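Local structure of probable ribosomal RNA small subunit methyltransferase (Thermus thermophilus, 3DMH) at residues A[34-45]-A[130-140]. The protein methylates the N2 amino group of a guanine in 16S ribosomal RNA, using S-adenosylmethionine as the methyl donor. Sequence-based numbering, arbitrary orientation.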
# COMPACT_ATOMS: atom_id res chain seq x y z
N VAL A 34 -11.07 -12.11 7.25
CA VAL A 34 -12.08 -11.06 7.12
C VAL A 34 -12.73 -11.14 5.74
O VAL A 34 -13.96 -11.20 5.61
CB VAL A 34 -11.50 -9.64 7.40
CG1 VAL A 34 -12.53 -8.55 7.10
CG2 VAL A 34 -11.00 -9.54 8.83
N HIS A 35 -11.91 -11.16 4.69
CA HIS A 35 -12.47 -11.32 3.35
C HIS A 35 -13.20 -12.66 3.18
O HIS A 35 -14.23 -12.73 2.50
CB HIS A 35 -11.39 -11.14 2.26
CG HIS A 35 -10.73 -9.79 2.24
ND1 HIS A 35 -11.04 -8.82 1.31
CD2 HIS A 35 -9.75 -9.25 3.02
CE1 HIS A 35 -10.30 -7.75 1.52
NE2 HIS A 35 -9.50 -7.99 2.54
N ASP A 36 -12.70 -13.73 3.81
CA ASP A 36 -13.35 -15.05 3.72
C ASP A 36 -14.74 -15.03 4.35
O ASP A 36 -15.67 -15.63 3.83
CB ASP A 36 -12.51 -16.15 4.40
CG ASP A 36 -11.31 -16.56 3.56
OD1 ASP A 36 -11.25 -16.14 2.38
OD2 ASP A 36 -10.44 -17.29 4.07
N LEU A 37 -14.88 -14.33 5.46
CA LEU A 37 -16.18 -14.27 6.13
C LEU A 37 -17.15 -13.45 5.29
O LEU A 37 -18.33 -13.80 5.18
CB LEU A 37 -16.05 -13.72 7.55
CG LEU A 37 -17.23 -14.01 8.48
CD1 LEU A 37 -17.42 -15.52 8.68
CD2 LEU A 37 -16.98 -13.33 9.80
N LEU A 38 -16.67 -12.36 4.69
CA LEU A 38 -17.50 -11.63 3.73
C LEU A 38 -18.02 -12.51 2.60
O LEU A 38 -19.20 -12.45 2.25
CB LEU A 38 -16.72 -10.48 3.10
CG LEU A 38 -16.73 -9.14 3.79
CD1 LEU A 38 -15.78 -8.23 3.03
CD2 LEU A 38 -18.16 -8.53 3.84
N GLN A 39 -17.13 -13.30 1.99
CA GLN A 39 -17.51 -14.08 0.83
C GLN A 39 -18.62 -15.08 1.20
O GLN A 39 -19.49 -15.38 0.38
CB GLN A 39 -16.29 -14.78 0.21
CG GLN A 39 -16.56 -15.52 -1.10
CD GLN A 39 -17.16 -16.93 -0.92
OE1 GLN A 39 -17.78 -17.46 -1.84
NE2 GLN A 39 -16.98 -17.52 0.26
N LYS A 40 -18.58 -15.58 2.43
CA LYS A 40 -19.63 -16.49 2.93
C LYS A 40 -20.95 -15.80 3.27
O LYS A 40 -21.95 -16.48 3.49
CB LYS A 40 -19.14 -17.26 4.17
CG LYS A 40 -18.03 -18.22 3.86
CD LYS A 40 -17.53 -18.87 5.11
CE LYS A 40 -16.53 -19.96 4.77
NZ LYS A 40 -16.36 -20.88 5.94
N THR A 41 -20.95 -14.47 3.30
CA THR A 41 -22.06 -13.69 3.87
C THR A 41 -22.80 -12.81 2.86
O THR A 41 -24.04 -12.70 2.91
CB THR A 41 -21.57 -12.82 5.06
OG1 THR A 41 -20.90 -13.65 6.02
CG2 THR A 41 -22.73 -12.11 5.77
N VAL A 42 -22.05 -12.16 1.97
CA VAL A 42 -22.66 -11.13 1.12
C VAL A 42 -23.74 -11.69 0.19
O VAL A 42 -23.56 -12.74 -0.45
CB VAL A 42 -21.63 -10.36 0.30
CG1 VAL A 42 -20.68 -9.62 1.22
CG2 VAL A 42 -20.86 -11.30 -0.58
N GLU A 43 -24.86 -10.97 0.12
CA GLU A 43 -26.00 -11.30 -0.74
C GLU A 43 -26.36 -10.06 -1.55
O GLU A 43 -26.21 -8.94 -1.06
CB GLU A 43 -27.22 -11.67 0.11
CG GLU A 43 -26.96 -12.68 1.22
CD GLU A 43 -27.26 -14.09 0.80
OE1 GLU A 43 -28.00 -14.27 -0.19
OE2 GLU A 43 -26.77 -15.03 1.47
N PRO A 44 -26.84 -10.25 -2.80
CA PRO A 44 -27.27 -9.10 -3.59
C PRO A 44 -28.36 -8.26 -2.92
O PRO A 44 -29.25 -8.79 -2.23
CB PRO A 44 -27.80 -9.73 -4.88
CG PRO A 44 -27.10 -11.02 -4.98
CD PRO A 44 -26.94 -11.51 -3.56
N PHE A 45 -28.27 -6.96 -3.14
CA PHE A 45 -29.30 -6.02 -2.72
C PHE A 45 -29.31 -4.88 -3.73
O PHE A 45 -28.31 -4.19 -3.89
CB PHE A 45 -28.99 -5.47 -1.33
CG PHE A 45 -29.99 -4.45 -0.86
CD1 PHE A 45 -31.22 -4.87 -0.35
CD2 PHE A 45 -29.74 -3.09 -0.95
CE1 PHE A 45 -32.16 -3.95 0.08
CE2 PHE A 45 -30.68 -2.16 -0.52
CZ PHE A 45 -31.88 -2.59 -0.00
N ARG A 130 -27.14 5.40 -1.91
CA ARG A 130 -28.43 6.09 -1.96
C ARG A 130 -29.10 5.96 -0.61
O ARG A 130 -28.76 5.10 0.19
CB ARG A 130 -29.33 5.46 -3.03
CG ARG A 130 -29.79 4.04 -2.70
CD ARG A 130 -30.94 3.59 -3.56
NE ARG A 130 -31.26 2.16 -3.38
CZ ARG A 130 -32.05 1.67 -2.43
NH1 ARG A 130 -32.61 2.47 -1.52
NH2 ARG A 130 -32.30 0.37 -2.38
N MET A 131 -30.09 6.80 -0.34
CA MET A 131 -30.89 6.60 0.86
C MET A 131 -31.54 5.22 0.81
O MET A 131 -32.09 4.83 -0.22
CB MET A 131 -31.96 7.68 0.95
CG MET A 131 -32.67 7.78 2.30
SD MET A 131 -31.57 8.08 3.71
CE MET A 131 -30.73 9.58 3.23
N GLY A 132 -31.46 4.48 1.92
CA GLY A 132 -32.02 3.12 1.98
C GLY A 132 -31.07 2.03 1.49
O GLY A 132 -31.39 0.85 1.55
N GLY A 133 -29.91 2.44 0.99
CA GLY A 133 -28.84 1.51 0.58
C GLY A 133 -28.27 0.78 1.78
O GLY A 133 -28.51 1.17 2.91
N ARG A 134 -27.48 -0.27 1.53
CA ARG A 134 -26.95 -1.08 2.63
C ARG A 134 -25.43 -1.25 2.56
O ARG A 134 -24.83 -1.18 1.48
CB ARG A 134 -27.61 -2.45 2.66
CG ARG A 134 -29.10 -2.37 3.01
CD ARG A 134 -29.75 -3.72 2.94
NE ARG A 134 -31.17 -3.62 3.27
CZ ARG A 134 -31.99 -4.66 3.35
NH1 ARG A 134 -31.55 -5.89 3.13
NH2 ARG A 134 -33.27 -4.46 3.66
N LEU A 135 -24.82 -1.48 3.72
CA LEU A 135 -23.37 -1.63 3.82
C LEU A 135 -23.05 -2.94 4.54
O LEU A 135 -23.52 -3.17 5.66
CB LEU A 135 -22.76 -0.46 4.60
CG LEU A 135 -21.30 -0.59 5.07
CD1 LEU A 135 -20.31 -0.69 3.89
CD2 LEU A 135 -20.90 0.57 5.99
N TYR A 136 -22.25 -3.78 3.89
CA TYR A 136 -21.65 -4.93 4.56
C TYR A 136 -20.31 -4.48 5.07
O TYR A 136 -19.47 -4.01 4.30
CB TYR A 136 -21.40 -6.09 3.58
CG TYR A 136 -22.60 -6.95 3.33
CD1 TYR A 136 -23.02 -7.89 4.26
CD2 TYR A 136 -23.32 -6.82 2.15
CE1 TYR A 136 -24.14 -8.69 4.03
CE2 TYR A 136 -24.44 -7.61 1.90
CZ TYR A 136 -24.85 -8.54 2.83
OH TYR A 136 -25.95 -9.32 2.56
N LEU A 137 -20.13 -4.57 6.39
CA LEU A 137 -18.91 -4.11 7.05
C LEU A 137 -18.26 -5.30 7.73
O LEU A 137 -18.86 -5.94 8.59
CB LEU A 137 -19.25 -3.03 8.08
CG LEU A 137 -18.05 -2.33 8.72
CD1 LEU A 137 -17.39 -1.38 7.73
CD2 LEU A 137 -18.52 -1.60 9.98
N ALA A 138 -17.02 -5.62 7.35
CA ALA A 138 -16.38 -6.79 7.95
C ALA A 138 -15.07 -6.43 8.63
O ALA A 138 -14.37 -5.51 8.22
CB ALA A 138 -16.12 -7.87 6.88
N GLY A 139 -14.73 -7.16 9.68
CA GLY A 139 -13.45 -6.91 10.33
C GLY A 139 -13.16 -7.86 11.47
O GLY A 139 -13.67 -8.99 11.49
N ASP A 140 -12.36 -7.37 12.40
CA ASP A 140 -11.71 -8.19 13.42
C ASP A 140 -11.87 -7.48 14.76
O ASP A 140 -11.50 -6.32 14.91
CB ASP A 140 -10.22 -8.30 13.03
CG ASP A 140 -9.41 -9.24 13.93
OD1 ASP A 140 -9.85 -9.61 15.03
OD2 ASP A 140 -8.29 -9.58 13.50
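Helix 33-41 packs across strand 133-140 of a seven-stranded sheet whose strand order, 3-2-1-4-5-7-6, is that of a Rossmann-like methyltransferase fold; this is the sheet that lacks the bound cofactor. The two run roughly antiparallel (146° between directions), the segment axes approaching to 7.6 Å. Packing is tight at Ala138: its CB lies 3.4 Å from Leu38 CG, closer than usual van der Waals contact, while Val34 CG1, anti to the backbone N (chi1 173°), reaches the same methyl. Beyond the helix, Val42 CG1 sits over one face of the Tyr136 ring, 4.0 Å from its centroid, a CH-pi contact. Tyr136 OH accepts a bent hydrogen bond from Glu43 N (3.1 Å). A phenylalanine in place of Tyr136 would probably leave Glu43 N without this acceptor. Further along, Arg134 lays its extended chain over the Phe45 ring, with CD 3.6 Å from the centroid and the guanidinium only 12° from the ring plane. Arg130 NH2 approaches Phe45 CE2 obliquely, while Arg130 NE forms a salt bridge with Asp103. Apolar packing thus gives way to one polar tie at Tyr136, then to an arginine methylene and guanidinium lying over an aromatic face at the partly exposed end.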